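Local coordinates for protein tryptophan halogenase superfamily (Brevundimonas sp. BAL3, PDB 6FRL) that is a flavin-dependent halogenase of the tryptophan halogenase family that prefers bromination over chlorination, at residues 388-393 against 440-444; 431-435 against 459-465. All blocks are in the same frame, centred on the assembly; numbering follows the deposited sequence.

Contact 1. Residues 388-393 against 440-444; sequences REMERV and YRWEM
Helix 376-402 meets the connection between helices 422-434 and 447-456, in the helical part of the halogenase fold. Arg-392 gives the largest share of the contact. Bends at chi2 (-72°) and chi3 (73°) turn its chain across Tyr-440. Arg-392 CD lies 3.6 Å from Tyr-440 CB, and Arg-392 CG is 3.6 Å from Arg-441 O. Tyr-440 CD2 sits over one face of the guanidinium, whose plane is turned 51° from the ring. Water, not direct hydrogen bonds, joins the segments. One water, in the guanidinium plane at its edge, accepts from Arg-392 NH1 at 2.8 Å and donates to Arg-441 O at 2.6 Å. A second water donates to Glu-443 OE2 and, weakly, to Arg-392 O, and accepts weakly from Met-444 N. Glu-443 OE1 lies 4.6 Å from Arg-392 NE and pairs with Lys-427; Arg-392 NH2 pairs with Asp-395. One turn earlier Glu-389 CB packs on Trp-442 CB, and beside Arg-392 Val-393 CG2 meets Met-444 CB, both at 4.0 Å. Helix 354-367 flanks this side: Glu-389 makes a salt bridge to Arg-364 and a hydrogen bond to Thr-360. Helix 422-434 borders the other end, where Thr-423 O accepts from Tyr-440 OH.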
ATOM      1  N   ARG B 388      -2.644  10.835  -9.579  1.00 24.65           N
ATOM      2  CA  ARG B 388      -1.733   9.714  -9.575  1.00 27.87           C
ATOM      3  C   ARG B 388      -2.434   8.462 -10.084  1.00 25.99           C
ATOM      4  O   ARG B 388      -1.854   7.710 -10.876  1.00 22.98           O
ATOM      5  CB  ARG B 388      -1.092   9.442  -8.185  1.00 29.40           C
ATOM      6  CG  ARG B 388      -0.376  10.617  -7.530  1.00 33.23           C
ATOM      7  CD  ARG B 388       0.857  11.134  -8.279  1.00 37.83           C
ATOM      8  NE  ARG B 388       0.600  11.972  -9.471  1.00 42.82           N
ATOM      9  CZ  ARG B 388       0.289  13.296  -9.480  1.00 43.34           C
ATOM     10  NH1 ARG B 388       0.126  14.013  -8.372  1.00 40.19           N
ATOM     11  NH2 ARG B 388       0.139  13.930 -10.642  1.00 43.95           N
ATOM     12  N   GLU B 389      -3.680   8.254  -9.651  1.00 27.07           N
ATOM     13  CA  GLU B 389      -4.446   7.056 -10.054  1.00 29.20           C
ATOM     14  C   GLU B 389      -4.679   7.005 -11.598  1.00 27.69           C
ATOM     15  O   GLU B 389      -4.524   5.951 -12.253  1.00 27.23           O
ATOM     16  CB  GLU B 389      -5.767   6.968  -9.241  1.00 30.96           C
ATOM     17  CG  GLU B 389      -6.860   6.030  -9.776  1.00 31.43           C
ATOM     18  CD  GLU B 389      -8.079   5.993  -8.872  1.00 34.36           C
ATOM     19  OE1 GLU B 389      -9.017   6.758  -9.139  1.00 43.05           O
ATOM     20  OE2 GLU B 389      -8.109   5.232  -7.878  1.00 37.00           O
ATOM     21  N   MET B 390      -5.021   8.152 -12.167  1.00 26.28           N
ATOM     22  CA  MET B 390      -5.181   8.246 -13.620  1.00 27.90           C
ATOM     23  C   MET B 390      -3.884   7.905 -14.329  1.00 26.14           C
ATOM     24  O   MET B 390      -3.900   7.163 -15.307  1.00 29.06           O
ATOM     25  CB  MET B 390      -5.691   9.648 -14.047  1.00 29.95           C
ATOM     26  CG  MET B 390      -7.165   9.911 -13.704  1.00 29.67           C
ATOM     27  SD  MET B 390      -8.328   8.903 -14.642  1.00 30.27           S
ATOM     28  CE  MET B 390      -8.167   9.648 -16.269  1.00 28.88           C
ATOM     29  N   GLU B 391      -2.767   8.404 -13.819  1.00 24.97           N
ATOM     30  CA  GLU B 391      -1.463   8.143 -14.418  1.00 26.35           C
ATOM     31  C   GLU B 391      -1.115   6.643 -14.325  1.00 28.18           C
ATOM     32  O   GLU B 391      -0.560   6.058 -15.291  1.00 28.22           O
ATOM     33  CB  GLU B 391      -0.346   8.998 -13.750  1.00 27.30           C
ATOM     34  CG  GLU B 391      -0.403  10.518 -14.024  1.00 27.00           C
ATOM     35  CD  GLU B 391       0.482  11.328 -13.083  1.00 28.31           C
ATOM     36  OE1 GLU B 391       1.074  10.772 -12.116  1.00 31.68           O
ATOM     37  OE2 GLU B 391       0.605  12.540 -13.282  1.00 27.82           O
ATOM     38  N   ARG B 392      -1.422   6.027 -13.176  1.00 29.24           N
ATOM     39  CA  ARG B 392      -1.181   4.590 -13.000  1.00 28.50           C
ATOM     40  C   ARG B 392      -2.021   3.725 -13.957  1.00 26.27           C
ATOM     41  O   ARG B 392      -1.537   2.720 -14.454  1.00 28.48           O
ATOM     42  CB  ARG B 392      -1.349   4.175 -11.538  1.00 28.36           C
ATOM     43  CG  ARG B 392      -0.476   4.920 -10.536  1.00 30.07           C
ATOM     44  CD  ARG B 392       0.970   4.530 -10.609  1.00 32.17           C
ATOM     45  NE  ARG B 392       1.637   5.068 -11.795  1.00 34.03           N
ATOM     46  CZ  ARG B 392       2.040   6.328 -11.943  1.00 34.79           C
ATOM     47  NH1 ARG B 392       1.862   7.230 -10.973  1.00 33.68           N
ATOM     48  NH2 ARG B 392       2.623   6.689 -13.089  1.00 34.88           N
ATOM     49  N   VAL B 393      -3.229   4.156 -14.300  1.00 26.65           N
ATOM     50  CA  VAL B 393      -4.046   3.428 -15.306  1.00 27.59           C
ATOM     51  C   VAL B 393      -3.544   3.681 -16.733  1.00 28.44           C
ATOM     52  O   VAL B 393      -3.475   2.753 -17.564  1.00 32.07           O
ATOM     53  CB  VAL B 393      -5.548   3.783 -15.198  1.00 26.58           C
ATOM     54  CG1 VAL B 393      -6.379   3.130 -16.312  1.00 25.89           C
ATOM     55  CG2 VAL B 393      -6.091   3.375 -13.824  1.00 25.55           C
ATOM     56  N   TYR B 440       3.941   1.874  -7.085  1.00 39.22           N
ATOM     57  CA  TYR B 440       3.612   3.247  -6.779  1.00 38.44           C
ATOM     58  C   TYR B 440       2.316   3.271  -5.967  1.00 37.70           C
ATOM     59  O   TYR B 440       1.656   2.238  -5.758  1.00 38.96           O
ATOM     60  CB  TYR B 440       3.489   4.036  -8.076  1.00 39.00           C
ATOM     61  CG  TYR B 440       4.733   4.028  -8.974  1.00 37.82           C
ATOM     62  CD1 TYR B 440       5.928   4.638  -8.574  1.00 39.31           C
ATOM     63  CD2 TYR B 440       4.710   3.418 -10.237  1.00 39.08           C
ATOM     64  CE1 TYR B 440       7.061   4.635  -9.396  1.00 37.11           C
ATOM     65  CE2 TYR B 440       5.833   3.431 -11.082  1.00 38.99           C
ATOM     66  CZ  TYR B 440       7.007   4.045 -10.649  1.00 38.40           C
ATOM     67  OH  TYR B 440       8.113   4.035 -11.473  1.00 39.10           O
ATOM     68  N   ARG B 441       1.945   4.444  -5.482  1.00 40.35           N
ATOM     69  CA  ARG B 441       0.664   4.603  -4.755  1.00 41.08           C
ATOM     70  C   ARG B 441      -0.448   4.652  -5.806  1.00 37.15           C
ATOM     71  O   ARG B 441      -0.231   5.122  -6.955  1.00 31.17           O
ATOM     72  CB  ARG B 441       0.615   5.887  -3.902  1.00 44.61           C
ATOM     73  CG  ARG B 441       1.795   6.107  -2.963  1.00 49.01           C
ATOM     74  CD  ARG B 441       1.830   7.529  -2.395  1.00 56.16           C
ATOM     75  NE  ARG B 441       2.137   8.584  -3.388  1.00 63.83           N
ATOM     76  CZ  ARG B 441       1.673   9.849  -3.359  1.00 64.39           C
ATOM     77  NH1 ARG B 441       0.854  10.269  -2.391  1.00 67.53           N
ATOM     78  NH2 ARG B 441       2.022  10.709  -4.316  1.00 61.52           N
ATOM     79  N   TRP B 442      -1.617   4.156  -5.409  1.00 35.51           N
ATOM     80  CA  TRP B 442      -2.880   4.346  -6.154  1.00 36.87           C
ATOM     81  C   TRP B 442      -3.015   3.519  -7.442  1.00 36.91           C
ATOM     82  O   TRP B 442      -3.750   3.896  -8.361  1.00 40.60           O
ATOM     83  CB  TRP B 442      -3.155   5.855  -6.394  1.00 38.65           C
ATOM     84  CG  TRP B 442      -3.104   6.642  -5.108  1.00 40.69           C
ATOM     85  CD1 TRP B 442      -2.189   7.599  -4.740  1.00 42.50           C
ATOM     86  CD2 TRP B 442      -3.999   6.500  -4.014  1.00 44.26           C
ATOM     87  NE1 TRP B 442      -2.487   8.077  -3.483  1.00 42.97           N
ATOM     88  CE2 TRP B 442      -3.586   7.412  -3.011  1.00 44.48           C
ATOM     89  CE3 TRP B 442      -5.132   5.692  -3.783  1.00 51.62           C
ATOM     90  CZ2 TRP B 442      -4.246   7.525  -1.791  1.00 49.54           C
ATOM     91  CZ3 TRP B 442      -5.810   5.810  -2.571  1.00 52.37           C
ATOM     92  CH2 TRP B 442      -5.364   6.723  -1.587  1.00 57.17           C
ATOM     93  N   GLU B 443      -2.341   2.371  -7.478  1.00 36.72           N
ATOM     94  CA  GLU B 443      -2.444   1.419  -8.585  1.00 36.49           C
ATOM     95  C   GLU B 443      -3.827   0.751  -8.548  1.00 31.43           C
ATOM     96  O   GLU B 443      -4.216   0.178  -7.544  1.00 30.58           O
ATOM     97  CB  GLU B 443      -1.403   0.293  -8.440  1.00 41.52           C
ATOM     98  CG  GLU B 443       0.069   0.685  -8.411  1.00 46.88           C
ATOM     99  CD  GLU B 443       0.743   0.775  -9.778  1.00 47.91           C
ATOM    100  OE1 GLU B 443       1.958   0.980  -9.766  1.00 49.49           O
ATOM    101  OE2 GLU B 443       0.101   0.651 -10.847  1.00 50.73           O
ATOM    102  N   MET B 444      -4.554   0.805  -9.658  1.00 29.45           N
ATOM    103  CA  MET B 444      -5.788   0.072  -9.802  1.00 27.52           C
ATOM    104  C   MET B 444      -5.463  -1.415 -10.050  1.00 29.89           C
ATOM    105  O   MET B 444      -6.237  -2.304  -9.609  1.00 28.46           O
ATOM    106  CB  MET B 444      -6.560   0.620 -10.964  1.00 26.91           C
ATOM    107  CG  MET B 444      -7.928  -0.027 -11.161  1.00 30.32           C
ATOM    108  SD  MET B 444      -8.981   1.046 -12.162  1.00 31.66           S
ATOM    109  CE  MET B 444      -9.374   2.324 -10.954  1.00 30.61           C
TER
HETATM  110  O   HOH W   1      -2.374   0.724 -12.128  1.00 21.43           O
HETATM  111  O   HOH W   2       1.271   6.715  -8.263  1.00 30.91           O

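Contact 2. Residues 431-435 against 459-465; sequences WTARG and LYPDHHD
Trp-431 CG is anti to the backbone N (chi1 168°), which carries the indole across to Leu-459 and Pro-461. Arg-434 starts the same way (chi1 -172°) and bends at chi2, so that its guanidinium comes to Asp-465. Both side chains reach from the end of helix 422-434 to the loop 459-465. Trp-431 NE1 donates to Leu-459 O at 2.9 Å in a nearly straight bond. The acceptor lies in the ring plane, but the donor stands above the carbonyl plane of Leu-459. Pro-461 covers one face of the indole near its rim, with CD 3.6 Å from Trp-431 CZ2. A leucine in place of Trp-431 would probably leave Leu-459 O without this donor and Pro-461 without the flat surface it rests on. Beside the indole, Thr-432 CG2 meets Leu-459 CD2 at 3.8 Å. Gly-435 leaves the helix with positive phi, and its CA lies 3.8 Å from Pro-461 CG.

The helix end is also met by polar groups. Asp-462 N donates to Thr-432 O at 3.3 Å, in the carbonyl plane. Arg-434 NH2 makes a weak bond and salt bridge to Asp-465 OD2 at 3.2 Å, while Asp-465 CA lies over a guanidinium face. Tyr-454 stacks on the Trp-431 ring. In the second subunit, Phe-369 O accepts from Arg-434 NE, and Arg-373 of that subunit pairs with Asp-462. The straight indole bond is thus the firm polar link between helix end and loop. The Arg-434 salt bridge adds a weaker one, and the same arginine also ties the contact to the dimer interface.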
ATOM      1  N   TRP B 431      11.505  -5.224 -14.141  1.00 26.40           N
ATOM      2  CA  TRP B 431      10.918  -6.516 -14.489  1.00 26.32           C
ATOM      3  C   TRP B 431      11.939  -7.350 -15.278  1.00 31.10           C
ATOM      4  O   TRP B 431      12.220  -8.499 -14.903  1.00 31.44           O
ATOM      5  CB  TRP B 431       9.624  -6.354 -15.287  1.00 26.79           C
ATOM      6  CG  TRP B 431       9.158  -7.654 -15.895  1.00 25.30           C
ATOM      7  CD1 TRP B 431       9.236  -8.022 -17.202  1.00 23.94           C
ATOM      8  CD2 TRP B 431       8.629  -8.776 -15.185  1.00 23.22           C
ATOM      9  NE1 TRP B 431       8.754  -9.290 -17.355  1.00 24.80           N
ATOM     10  CE2 TRP B 431       8.390  -9.786 -16.130  1.00 24.17           C
ATOM     11  CE3 TRP B 431       8.366  -9.032 -13.840  1.00 23.23           C
ATOM     12  CZ2 TRP B 431       7.860 -11.044 -15.780  1.00 24.12           C
ATOM     13  CZ3 TRP B 431       7.832 -10.276 -13.478  1.00 23.96           C
ATOM     14  CH2 TRP B 431       7.595 -11.269 -14.449  1.00 24.54           C
ATOM     15  N   THR B 432      12.532  -6.763 -16.325  1.00 34.14           N
ATOM     16  CA  THR B 432      13.522  -7.502 -17.155  1.00 34.92           C
ATOM     17  C   THR B 432      14.835  -7.793 -16.406  1.00 31.86           C
ATOM     18  O   THR B 432      15.459  -8.815 -16.631  1.00 35.07           O
ATOM     19  CB  THR B 432      13.825  -6.841 -18.524  1.00 32.38           C
ATOM     20  OG1 THR B 432      14.742  -5.789 -18.332  1.00 33.41           O
ATOM     21  CG2 THR B 432      12.549  -6.288 -19.200  1.00 32.53           C
ATOM     22  N   ALA B 433      15.224  -6.918 -15.496  1.00 30.38           N
ATOM     23  CA  ALA B 433      16.439  -7.104 -14.701  1.00 30.50           C
ATOM     24  C   ALA B 433      16.291  -8.146 -13.622  1.00 32.39           C
ATOM     25  O   ALA B 433      17.253  -8.826 -13.311  1.00 39.20           O
ATOM     26  CB  ALA B 433      16.872  -5.805 -14.061  1.00 27.10           C
ATOM     27  N   ARG B 434      15.116  -8.248 -13.012  1.00 32.24           N
ATOM     28  CA  ARG B 434      15.020  -9.040 -11.793  1.00 33.41           C
ATOM     29  C   ARG B 434      13.711  -9.803 -11.544  1.00 32.83           C
ATOM     30  O   ARG B 434      13.647 -10.620 -10.605  1.00 34.52           O
ATOM     31  CB  ARG B 434      15.359  -8.098 -10.624  1.00 35.27           C
ATOM     32  CG  ARG B 434      15.516  -8.706  -9.232  1.00 34.20           C
ATOM     33  CD  ARG B 434      16.401  -9.933  -9.145  1.00 33.00           C
ATOM     34  NE  ARG B 434      16.360 -10.491  -7.788  1.00 34.84           N
ATOM     35  CZ  ARG B 434      15.321 -11.170  -7.261  1.00 36.24           C
ATOM     36  NH1 ARG B 434      14.189 -11.404  -7.949  1.00 35.55           N
ATOM     37  NH2 ARG B 434      15.393 -11.628  -6.021  1.00 34.91           N
ATOM     38  N   GLY B 435      12.693  -9.597 -12.382  1.00 31.14           N
ATOM     39  CA  GLY B 435      11.360 -10.199 -12.161  1.00 31.06           C
ATOM     40  C   GLY B 435      10.588  -9.690 -10.951  1.00 28.57           C
ATOM     41  O   GLY B 435       9.844 -10.448 -10.339  1.00 26.95           O
ATOM     42  N   LEU B 459       7.525 -11.104 -22.694  1.00 31.30           N
ATOM     43  CA  LEU B 459       8.685 -10.426 -22.097  1.00 29.66           C
ATOM     44  C   LEU B 459       9.006 -10.992 -20.712  1.00 30.03           C
ATOM     45  O   LEU B 459       8.255 -10.775 -19.785  1.00 31.73           O
ATOM     46  CB  LEU B 459       8.439  -8.920 -22.014  1.00 31.19           C
ATOM     47  CG  LEU B 459       9.627  -8.099 -21.421  1.00 33.36           C
ATOM     48  CD1 LEU B 459      10.920  -8.222 -22.246  1.00 33.15           C
ATOM     49  CD2 LEU B 459       9.284  -6.637 -21.209  1.00 32.52           C
ATOM     50  N   TYR B 460      10.153 -11.662 -20.579  1.00 30.52           N
ATOM     51  CA  TYR B 460      10.549 -12.366 -19.358  1.00 29.72           C
ATOM     52  C   TYR B 460      11.918 -11.921 -18.884  1.00 30.24           C
ATOM     53  O   TYR B 460      12.731 -11.548 -19.702  1.00 30.66           O
ATOM     54  CB  TYR B 460      10.609 -13.867 -19.634  1.00 30.69           C
ATOM     55  CG  TYR B 460       9.321 -14.438 -20.165  1.00 31.45           C
ATOM     56  CD1 TYR B 460       8.218 -14.599 -19.317  1.00 33.10           C
ATOM     57  CD2 TYR B 460       9.185 -14.804 -21.498  1.00 31.49           C
ATOM     58  CE1 TYR B 460       7.019 -15.118 -19.774  1.00 33.17           C
ATOM     59  CE2 TYR B 460       7.981 -15.329 -21.969  1.00 34.29           C
ATOM     60  CZ  TYR B 460       6.903 -15.484 -21.084  1.00 34.04           C
ATOM     61  OH  TYR B 460       5.702 -15.993 -21.506  1.00 33.13           O
ATOM     62  N   PRO B 461      12.195 -11.992 -17.570  1.00 31.78           N
ATOM     63  CA  PRO B 461      13.492 -11.586 -17.050  1.00 33.99           C
ATOM     64  C   PRO B 461      14.622 -12.516 -17.419  1.00 39.80           C
ATOM     65  O   PRO B 461      14.373 -13.684 -17.672  1.00 39.29           O
ATOM     66  CB  PRO B 461      13.312 -11.609 -15.525  1.00 33.71           C
ATOM     67  CG  PRO B 461      12.009 -12.242 -15.245  1.00 34.73           C
ATOM     68  CD  PRO B 461      11.203 -12.203 -16.503  1.00 34.22           C
ATOM     69  N   ASP B 462      15.849 -11.992 -17.390  1.00 47.73           N
ATOM     70  CA  ASP B 462      17.068 -12.752 -17.752  1.00 57.93           C
ATOM     71  C   ASP B 462      17.337 -13.728 -16.620  1.00 62.85           C
ATOM     72  O   ASP B 462      17.470 -14.926 -16.870  1.00 69.26           O
ATOM     73  CB  ASP B 462      18.331 -11.860 -17.958  1.00 59.71           C
ATOM     74  CG  ASP B 462      18.014 -10.331 -18.038  1.00 60.62           C
ATOM     75  OD1 ASP B 462      17.166  -9.961 -18.876  1.00 53.26           O
ATOM     76  OD2 ASP B 462      18.619  -9.527 -17.267  1.00 61.01           O
ATOM     77  N   HIS B 463      17.410 -13.209 -15.390  1.00 69.19           N
ATOM     78  CA  HIS B 463      17.473 -14.070 -14.202  1.00 81.43           C
ATOM     79  C   HIS B 463      16.324 -13.878 -13.206  1.00 81.04           C
ATOM     80  O   HIS B 463      15.942 -12.746 -12.791  1.00 77.04           O
ATOM     81  CB  HIS B 463      18.814 -14.080 -13.454  1.00 88.61           C
ATOM     82  CG  HIS B 463      19.166 -15.439 -12.914  1.00 96.29           C
ATOM     83  ND1 HIS B 463      18.848 -15.853 -11.636  1.00 97.43           N
ATOM     84  CD2 HIS B 463      19.781 -16.494 -13.506  1.00100.14           C
ATOM     85  CE1 HIS B 463      19.273 -17.094 -11.458  1.00 96.17           C
ATOM     86  NE2 HIS B 463      19.834 -17.508 -12.580  1.00 97.98           N
ATOM     87  N   HIS B 464      15.743 -15.028 -12.865  1.00 75.48           N
ATOM     88  CA  HIS B 464      14.831 -15.215 -11.708  1.00 70.31           C
ATOM     89  C   HIS B 464      15.589 -15.132 -10.344  1.00 64.60           C
ATOM     90  O   HIS B 464      16.811 -14.974 -10.301  1.00 77.56           O
ATOM     91  CB  HIS B 464      14.044 -16.549 -11.858  1.00 64.12           C
ATOM     92  CG  HIS B 464      14.902 -17.784 -11.905  1.00 63.76           C
ATOM     93  ND1 HIS B 464      15.160 -18.472 -13.071  1.00 61.85           N
ATOM     94  CD2 HIS B 464      15.547 -18.455 -10.921  1.00 68.61           C
ATOM     95  CE1 HIS B 464      15.940 -19.507 -12.805  1.00 65.39           C
ATOM     96  NE2 HIS B 464      16.184 -19.525 -11.505  1.00 66.03           N
ATOM     97  N   ASP B 465      14.849 -15.249  -9.244  1.00 54.20           N
ATOM     98  CA  ASP B 465      15.371 -15.160  -7.862  1.00 51.73           C
ATOM     99  C   ASP B 465      16.248 -16.401  -7.543  1.00 49.21           C
ATOM    100  O   ASP B 465      15.741 -17.505  -7.622  1.00 57.83           O
ATOM    101  CB  ASP B 465      14.155 -15.062  -6.915  1.00 48.14           C
ATOM    102  CG  ASP B 465      14.514 -14.804  -5.474  1.00 49.87           C
ATOM    103  OD1 ASP B 465      15.548 -15.284  -4.970  1.00 57.02           O
ATOM    104  OD2 ASP B 465      13.712 -14.114  -4.812  1.00 52.46           O
TER

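How the contacts relate
The two contacts lie about 23 Å apart between centres, and their nearest atoms are about 10 Å apart, so they do not touch. Along the chain their segments alternate: 388-393, 431-435, 440-444, 459-465. Helix 422-434 relates them. Contact 1 ties the loop after this helix to helix 376-402. Contact 2 ties the end of the helix itself to the loop after helix 447-456. The helix end and the chain that follows it are thus fastened to different parts of the fold. Contact 1 lies nearer the chain centre, about 13 Å away, against about 28 Å for contact 2. Both come within reach of the second subunit, and contact 2 makes polar bonds to it.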